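Local coordinates for CIR protein (Plasmodium chabaudi chabaudi, PDB 6ZYV) that is of unknown function but belongs to the Plasmodium-interspersed repeat (PIR) family of variant antigens, whose helical, disulfide-braced ectodomain is probably displayed by infected red blood cells, at residues Asp6-Val11 / Ala88-Leu93; Gly62-Leu67 / Thr122-His127. The protein carries 5 engineered substitutions. All coordinates share one frame; numbering follows the deposited sequence.

Interaction 1 (Asp6-Val11 / Ala88-Leu93)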
ATOM      1  N   ASP A   6      -4.119 -11.729  -8.419  1.00 71.37           N
ATOM      2  CA  ASP A   6      -3.200 -10.860  -9.163  1.00 70.46           C
ATOM      3  C   ASP A   6      -3.437  -9.361  -8.882  1.00 68.46           C
ATOM      4  O   ASP A   6      -2.993  -8.521  -9.660  1.00 68.76           O
ATOM      5  CB  ASP A   6      -3.310 -11.161 -10.672  1.00 73.33           C
ATOM      6  CG  ASP A   6      -2.158 -10.673 -11.543  1.00 79.02           C
ATOM      7  OD1 ASP A   6      -1.030 -10.517 -11.011  1.00 77.84           O
ATOM      8  OD2 ASP A   6      -2.385 -10.452 -12.769  1.00 83.49           O
ATOM      9  N   ASN A   7      -4.112  -9.029  -7.761  1.00 66.21           N
ATOM     10  CA  ASN A   7      -4.459  -7.672  -7.347  1.00 64.37           C
ATOM     11  C   ASN A   7      -3.269  -6.740  -7.253  1.00 61.01           C
ATOM     12  O   ASN A   7      -3.440  -5.540  -7.483  1.00 61.42           O
ATOM     13  CB  ASN A   7      -5.243  -7.680  -6.022  1.00 66.08           C
ATOM     14  CG  ASN A   7      -4.454  -8.131  -4.807  1.00 70.65           C
ATOM     15  OD1 ASN A   7      -3.596  -7.411  -4.273  1.00 72.95           O
ATOM     16  ND2 ASN A   7      -4.699  -9.345  -4.352  1.00 71.37           N
ATOM     17  N   LEU A   8      -2.069  -7.271  -6.912  1.00 57.72           N
ATOM     18  CA  LEU A   8      -0.876  -6.426  -6.790  1.00 55.03           C
ATOM     19  C   LEU A   8      -0.471  -5.766  -8.074  1.00 53.19           C
ATOM     20  O   LEU A   8       0.106  -4.690  -8.039  1.00 53.14           O
ATOM     21  CB  LEU A   8       0.331  -7.125  -6.156  1.00 54.30           C
ATOM     22  CG  LEU A   8       0.323  -7.314  -4.657  1.00 54.38           C
ATOM     23  CD1 LEU A   8       1.661  -7.728  -4.171  1.00 54.46           C
ATOM     24  CD2 LEU A   8      -0.016  -6.039  -3.926  1.00 54.61           C
ATOM     25  N   LYS A   9      -0.838  -6.343  -9.218  1.00 52.67           N
ATOM     26  CA  LYS A   9      -0.609  -5.756 -10.533  1.00 53.47           C
ATOM     27  C   LYS A   9      -1.173  -4.312 -10.574  1.00 52.60           C
ATOM     28  O   LYS A   9      -0.473  -3.391 -10.981  1.00 53.31           O
ATOM     29  CB  LYS A   9      -1.294  -6.637 -11.597  1.00 56.30           C
ATOM     30  CG  LYS A   9      -1.211  -6.113 -13.015  1.00 62.32           C
ATOM     31  CD  LYS A   9      -1.935  -7.058 -13.971  1.00 68.72           C
ATOM     32  CE  LYS A   9      -1.828  -6.625 -15.421  1.00 73.65           C
ATOM     33  NZ  LYS A   9      -2.697  -7.451 -16.311  1.00 76.43           N
ATOM     34  N   TYR A  10      -2.360  -4.119  -9.984  1.00 51.03           N
ATOM     35  CA  TYR A  10      -3.037  -2.831  -9.945  1.00 51.04           C
ATOM     36  C   TYR A  10      -2.663  -2.020  -8.720  1.00 49.22           C
ATOM     37  O   TYR A  10      -2.450  -0.828  -8.854  1.00 49.12           O
ATOM     38  CB  TYR A  10      -4.563  -3.005 -10.034  1.00 51.80           C
ATOM     39  CG  TYR A  10      -4.968  -3.739 -11.280  1.00 54.87           C
ATOM     40  CD1 TYR A  10      -4.743  -3.188 -12.530  1.00 57.19           C
ATOM     41  CD2 TYR A  10      -5.474  -5.037 -11.215  1.00 57.04           C
ATOM     42  CE1 TYR A  10      -5.092  -3.872 -13.688  1.00 59.99           C
ATOM     43  CE2 TYR A  10      -5.773  -5.753 -12.363  1.00 59.71           C
ATOM     44  CZ  TYR A  10      -5.602  -5.162 -13.600  1.00 62.41           C
ATOM     45  OH  TYR A  10      -5.933  -5.881 -14.730  1.00 66.97           O
ATOM     46  N   VAL A  11      -2.557  -2.647  -7.539  1.00 47.31           N
ATOM     47  CA  VAL A  11      -2.179  -1.961  -6.298  1.00 45.70           C
ATOM     48  C   VAL A  11      -0.829  -1.269  -6.442  1.00 45.78           C
ATOM     49  O   VAL A  11      -0.713  -0.085  -6.112  1.00 45.96           O
ATOM     50  CB  VAL A  11      -2.207  -2.956  -5.120  1.00 45.21           C
ATOM     51  CG1 VAL A  11      -1.588  -2.367  -3.853  1.00 45.07           C
ATOM     52  CG2 VAL A  11      -3.623  -3.442  -4.858  1.00 44.80           C
ATOM     53  N   ALA A  88      -7.841  -2.054   2.572  1.00 40.50           N
ATOM     54  CA  ALA A  88      -7.626  -1.084   3.657  1.00 41.07           C
ATOM     55  C   ALA A  88      -6.190  -1.227   4.197  1.00 41.36           C
ATOM     56  O   ALA A  88      -5.523  -0.232   4.453  1.00 42.58           O
ATOM     57  CB  ALA A  88      -8.626  -1.306   4.778  1.00 41.28           C
ATOM     58  N   GLY A  89      -5.709  -2.457   4.283  1.00 40.42           N
ATOM     59  CA  GLY A  89      -4.362  -2.740   4.731  1.00 40.19           C
ATOM     60  C   GLY A  89      -3.295  -2.178   3.823  1.00 39.73           C
ATOM     61  O   GLY A  89      -2.309  -1.647   4.335  1.00 39.54           O
ATOM     62  N   TYR A  90      -3.470  -2.274   2.477  1.00 39.86           N
ATOM     63  CA  TYR A  90      -2.497  -1.716   1.523  1.00 40.32           C
ATOM     64  C   TYR A  90      -2.453  -0.210   1.609  1.00 40.34           C
ATOM     65  O   TYR A  90      -1.362   0.353   1.612  1.00 41.39           O
ATOM     66  CB  TYR A  90      -2.826  -2.092   0.071  1.00 41.06           C
ATOM     67  CG  TYR A  90      -2.664  -3.548  -0.256  1.00 42.56           C
ATOM     68  CD1 TYR A  90      -1.523  -4.236   0.114  1.00 43.46           C
ATOM     69  CD2 TYR A  90      -3.610  -4.216  -1.021  1.00 44.10           C
ATOM     70  CE1 TYR A  90      -1.361  -5.571  -0.209  1.00 44.47           C
ATOM     71  CE2 TYR A  90      -3.467  -5.549  -1.337  1.00 45.68           C
ATOM     72  CZ  TYR A  90      -2.343  -6.225  -0.926  1.00 46.67           C
ATOM     73  OH  TYR A  90      -2.253  -7.524  -1.335  1.00 49.56           O
ATOM     74  N   ALA A  91      -3.620   0.442   1.671  1.00 39.65           N
ATOM     75  CA  ALA A  91      -3.748   1.893   1.720  1.00 39.50           C
ATOM     76  C   ALA A  91      -3.188   2.442   3.023  1.00 40.01           C
ATOM     77  O   ALA A  91      -2.489   3.446   3.011  1.00 40.41           O
ATOM     78  CB  ALA A  91      -5.215   2.295   1.559  1.00 39.07           C
ATOM     79  N   ILE A  92      -3.461   1.765   4.147  1.00 39.86           N
ATOM     80  CA  ILE A  92      -2.965   2.192   5.456  1.00 40.22           C
ATOM     81  C   ILE A  92      -1.460   1.922   5.612  1.00 40.00           C
ATOM     82  O   ILE A  92      -0.774   2.682   6.291  1.00 40.70           O
ATOM     83  CB  ILE A  92      -3.845   1.593   6.573  1.00 40.99           C
ATOM     84  CG1 ILE A  92      -5.238   2.280   6.516  1.00 42.16           C
ATOM     85  CG2 ILE A  92      -3.214   1.734   7.977  1.00 41.27           C
ATOM     86  CD1 ILE A  92      -6.309   1.610   7.305  1.00 44.44           C
ATOM     87  N   LEU A  93      -0.923   0.933   4.898  1.00 39.77           N
ATOM     88  CA  LEU A  93       0.514   0.671   4.856  1.00 39.56           C
ATOM     89  C   LEU A  93       1.179   1.827   4.104  1.00 39.00           C
ATOM     90  O   LEU A  93       2.192   2.347   4.561  1.00 39.17           O
ATOM     91  CB  LEU A  93       0.809  -0.674   4.147  1.00 39.43           C
ATOM     92  CG  LEU A  93       2.288  -1.015   3.963  1.00 41.37           C
ATOM     93  CD1 LEU A  93       2.992  -1.133   5.340  1.00 42.03           C
ATOM     94  CD2 LEU A  93       2.460  -2.307   3.103  1.00 41.47           C
TER
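In the all-helical ectodomain of this PIR protein, the N-terminal segment 6-11, which leads into helix 8-20, meets segment 88-93 of helix 81-101 through one aromatic side chain, Tyr90, which touches Asn7, Leu8 and Val11. The backbones stay well apart, with Val11 CA and Tyr90 CA 7.8 Å from each other, and the phenol ring bridges the interval. Val11 lies over one face of that ring: CG1 makes a CH-pi contact 4.2 Å from the centroid, 24° off the normal and displaced toward the rim. Its second methyl, CG2, packs 3.9 Å from Tyr90 CD2. The Leu8 side chain crosses that of Tyr90 at about a right angle, its CD2 methyl 3.8 Å from Tyr90 CZ. Around the same site, Phe70 of helix 55-71 touches both Val11 and Tyr90, while Leu164 and Tyr168 of helix 154-174 pack on Leu8, so the contact sits where four helices converge. Two backbone N-H groups, of Tyr10 and Val11, converge on Asn7 O. In the Asn7 side chain, chi1 of 67° sets CG between the backbone N and the carbonyl carbon; the amide plane is turned 43° from the ring, and OD1 comes 3.2 Å from Tyr90 OH.

Interaction 2 (Gly62-Leu67 / Thr122-His127). Engineered in segment 122-127: Ala125 (natural residue Thr).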
ATOM      1  N   GLY A  62      -5.129  11.920  -1.738  1.00 48.50           N
ATOM      2  CA  GLY A  62      -4.371  10.824  -2.343  1.00 47.71           C
ATOM      3  C   GLY A  62      -4.725   9.471  -1.759  1.00 45.77           C
ATOM      4  O   GLY A  62      -4.783   8.474  -2.475  1.00 45.71           O
ATOM      5  N   PHE A  63      -4.994   9.442  -0.459  1.00 44.27           N
ATOM      6  CA  PHE A  63      -5.388   8.238   0.253  1.00 43.02           C
ATOM      7  C   PHE A  63      -6.791   7.792  -0.188  1.00 43.28           C
ATOM      8  O   PHE A  63      -7.013   6.604  -0.400  1.00 43.51           O
ATOM      9  CB  PHE A  63      -5.345   8.482   1.773  1.00 42.05           C
ATOM     10  CG  PHE A  63      -5.816   7.313   2.601  1.00 41.55           C
ATOM     11  CD1 PHE A  63      -4.963   6.256   2.891  1.00 42.11           C
ATOM     12  CD2 PHE A  63      -7.117   7.263   3.077  1.00 42.18           C
ATOM     13  CE1 PHE A  63      -5.403   5.173   3.642  1.00 42.30           C
ATOM     14  CE2 PHE A  63      -7.553   6.186   3.826  1.00 43.00           C
ATOM     15  CZ  PHE A  63      -6.693   5.144   4.097  1.00 42.50           C
ATOM     16  N   ILE A  64      -7.727   8.736  -0.314  1.00 43.62           N
ATOM     17  CA  ILE A  64      -9.093   8.456  -0.760  1.00 44.18           C
ATOM     18  C   ILE A  64      -9.082   8.007  -2.219  1.00 44.06           C
ATOM     19  O   ILE A  64      -9.726   7.013  -2.556  1.00 44.24           O
ATOM     20  CB  ILE A  64     -10.005   9.666  -0.524  1.00 45.19           C
ATOM     21  CG1 ILE A  64     -10.149   9.906   0.985  1.00 46.19           C
ATOM     22  CG2 ILE A  64     -11.366   9.495  -1.197  1.00 45.86           C
ATOM     23  CD1 ILE A  64     -10.689  11.262   1.296  1.00 47.21           C
ATOM     24  N   TRP A  65      -8.259   8.652  -3.060  1.00 43.25           N
ATOM     25  CA  TRP A  65      -8.091   8.222  -4.441  1.00 43.21           C
ATOM     26  C   TRP A  65      -7.621   6.740  -4.505  1.00 43.01           C
ATOM     27  O   TRP A  65      -8.192   5.972  -5.261  1.00 44.07           O
ATOM     28  CB  TRP A  65      -7.113   9.147  -5.184  1.00 43.16           C
ATOM     29  CG  TRP A  65      -6.940   8.796  -6.630  1.00 43.33           C
ATOM     30  CD1 TRP A  65      -7.693   9.233  -7.683  1.00 44.74           C
ATOM     31  CD2 TRP A  65      -5.953   7.918  -7.177  1.00 43.20           C
ATOM     32  NE1 TRP A  65      -7.233   8.677  -8.855  1.00 45.40           N
ATOM     33  CE2 TRP A  65      -6.180   7.842  -8.566  1.00 44.64           C
ATOM     34  CE3 TRP A  65      -4.913   7.170  -6.625  1.00 43.25           C
ATOM     35  CZ2 TRP A  65      -5.368   7.090  -9.412  1.00 45.28           C
ATOM     36  CZ3 TRP A  65      -4.143   6.391  -7.457  1.00 44.30           C
ATOM     37  CH2 TRP A  65      -4.352   6.380  -8.837  1.00 44.93           C
ATOM     38  N   LEU A  66      -6.654   6.336  -3.644  1.00 41.93           N
ATOM     39  CA  LEU A  66      -6.159   4.968  -3.546  1.00 41.78           C
ATOM     40  C   LEU A  66      -7.253   4.006  -3.227  1.00 40.88           C
ATOM     41  O   LEU A  66      -7.367   3.008  -3.909  1.00 40.27           O
ATOM     42  CB  LEU A  66      -5.078   4.797  -2.450  1.00 42.29           C
ATOM     43  CG  LEU A  66      -3.608   4.869  -2.832  1.00 44.25           C
ATOM     44  CD1 LEU A  66      -2.742   4.287  -1.689  1.00 43.53           C
ATOM     45  CD2 LEU A  66      -3.334   4.190  -4.199  1.00 44.22           C
ATOM     46  N   LEU A  67      -8.018   4.259  -2.147  1.00 40.90           N
ATOM     47  CA  LEU A  67      -9.123   3.405  -1.739  1.00 41.22           C
ATOM     48  C   LEU A  67     -10.162   3.277  -2.830  1.00 40.99           C
ATOM     49  O   LEU A  67     -10.670   2.185  -3.043  1.00 41.63           O
ATOM     50  CB  LEU A  67      -9.799   3.935  -0.464  1.00 42.45           C
ATOM     51  CG  LEU A  67      -9.101   3.678   0.855  1.00 45.32           C
ATOM     52  CD1 LEU A  67      -9.951   4.243   2.012  1.00 46.74           C
ATOM     53  CD2 LEU A  67      -8.855   2.176   1.059  1.00 45.76           C
ATOM     54  N   THR A 122     -14.741  15.444   3.228  1.00 59.45           N
ATOM     55  CA  THR A 122     -16.123  15.118   2.843  1.00 60.95           C
ATOM     56  C   THR A 122     -16.227  14.025   1.752  1.00 60.45           C
ATOM     57  O   THR A 122     -17.225  13.308   1.664  1.00 61.22           O
ATOM     58  CB  THR A 122     -16.843  16.394   2.458  1.00 64.29           C
ATOM     59  OG1 THR A 122     -18.216  16.079   2.294  1.00 67.05           O
ATOM     60  CG2 THR A 122     -16.258  17.051   1.199  1.00 64.35           C
ATOM     61  N   ASN A 123     -15.157  13.846   0.990  1.00 59.04           N
ATOM     62  CA  ASN A 123     -15.044  12.871  -0.084  1.00 58.44           C
ATOM     63  C   ASN A 123     -14.828  11.439   0.369  1.00 57.79           C
ATOM     64  O   ASN A 123     -14.999  10.509  -0.419  1.00 57.77           O
ATOM     65  CB  ASN A 123     -13.937  13.314  -1.013  1.00 59.08           C
ATOM     66  CG  ASN A 123     -14.320  14.602  -1.689  1.00 61.37           C
ATOM     67  OD1 ASN A 123     -15.199  14.622  -2.527  1.00 63.28           O
ATOM     68  ND2 ASN A 123     -13.707  15.706  -1.321  1.00 61.93           N
ATOM     69  N   TYR A 124     -14.440  11.255   1.639  1.00 57.17           N
ATOM     70  CA  TYR A 124     -14.217   9.950   2.209  1.00 57.18           C
ATOM     71  C   TYR A 124     -15.567   9.230   2.405  1.00 58.92           C
ATOM     72  O   TYR A 124     -15.721   8.093   1.967  1.00 58.91           O
ATOM     73  CB  TYR A 124     -13.459  10.099   3.543  1.00 56.06           C
ATOM     74  CG  TYR A 124     -13.170   8.788   4.224  1.00 54.90           C
ATOM     75  CD1 TYR A 124     -12.319   7.858   3.648  1.00 54.71           C
ATOM     76  CD2 TYR A 124     -13.721   8.491   5.460  1.00 55.52           C
ATOM     77  CE1 TYR A 124     -12.030   6.658   4.279  1.00 55.08           C
ATOM     78  CE2 TYR A 124     -13.435   7.294   6.107  1.00 55.82           C
ATOM     79  CZ  TYR A 124     -12.597   6.376   5.508  1.00 56.09           C
ATOM     80  OH  TYR A 124     -12.315   5.178   6.116  1.00 56.94           O
ATOM     81  N   ALA A 125     -16.552   9.902   3.017  1.00 60.49           N
ATOM     82  CA  ALA A 125     -17.871   9.297   3.217  1.00 62.89           C
ATOM     83  C   ALA A 125     -18.673   9.117   1.894  1.00 64.23           C
ATOM     84  O   ALA A 125     -19.386   8.116   1.747  1.00 64.97           O
ATOM     85  CB  ALA A 125     -18.680  10.117   4.210  1.00 63.87           C
ATOM     86  N   SER A 126     -18.516  10.042   0.928  1.00 64.48           N
ATOM     87  CA  SER A 126     -19.287   9.953  -0.313  1.00 66.16           C
ATOM     88  C   SER A 126     -18.678   9.082  -1.422  1.00 66.03           C
ATOM     89  O   SER A 126     -19.432   8.563  -2.247  1.00 66.79           O
ATOM     90  CB  SER A 126     -19.622  11.343  -0.855  1.00 69.26           C
ATOM     91  OG  SER A 126     -18.528  12.244  -0.830  1.00 72.73           O
ATOM     92  N   HIS A 127     -17.350   8.923  -1.470  1.00 65.33           N
ATOM     93  CA  HIS A 127     -16.724   8.151  -2.542  1.00 65.90           C
ATOM     94  C   HIS A 127     -16.202   6.792  -2.089  1.00 67.46           C
ATOM     95  O   HIS A 127     -16.229   5.842  -2.886  1.00 67.60           O
ATOM     96  CB  HIS A 127     -15.666   8.986  -3.265  1.00 65.37           C
ATOM     97  CG  HIS A 127     -16.311  10.142  -3.969  1.00 66.85           C
ATOM     98  ND1 HIS A 127     -17.442   9.934  -4.747  1.00 68.79           N
ATOM     99  CD2 HIS A 127     -16.008  11.457  -3.999  1.00 67.82           C
ATOM    100  CE1 HIS A 127     -17.811  11.120  -5.183  1.00 69.84           C
ATOM    101  NE2 HIS A 127     -16.948  12.057  -4.832  1.00 69.47           N
TER
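Ile64 of helix 55-71 carries much of the packing against Tyr124 of the short helix 122-127. Its CG1 branch lies beside the backbone N, anti to the carbonyl carbon (chi1 -66°), and extends to place CD1 3.8 Å from Tyr124 CB and equally near the Tyr124 backbone N. Midway along that branch, CG1 rests at the ring edge, 4.0 Å from Tyr124 CD1. The other branch, CG2, comes 3.9 Å from Asn123 O, the carbonyl of the residue before Tyr124, which is already engaged by His127 N. A turn later, Leu67 meets the same ring farther out: CD1 lies near the ring plane, 3.9 Å from Tyr124 CE1. Both aliphatic chains thus touch the CD1-CE1 edge, running obliquely to the side chain of Tyr124. The two helical segments are nearly parallel, 9° apart, with their axes 9.9 Å from each other at closest approach. At the far end of the ring, Tyr124 OH is hydrogen-bonded to Tyr114 OH. No hydrogen bond joins the two segments, which is consistent with apolar packing as the main direct tie between them, while the phenol satisfies its polar end elsewhere in the fold.

Both interactions illustrate how a tyrosine can couple helices distant in sequence, but they differ in depth and in the part of the ring used. Both are buried; the centre of interaction 1 lies about 5 Å from the centre of the chain, and its Tyr90 takes a methyl over a ring face and an amide oxygen near the hydroxyl. Interaction 2, its centre about 15 Å out, packs aliphatic chains along a ring edge, and its Asn123 is partly exposed. They share no helix, yet they touch: Ala91 CB lies 3.7 Å from Leu67 CD2. Helices 55-71 and 81-101, consecutive in the chain, pack on each other through Phe63, Leu67 and Ala91, and so link the two contacts.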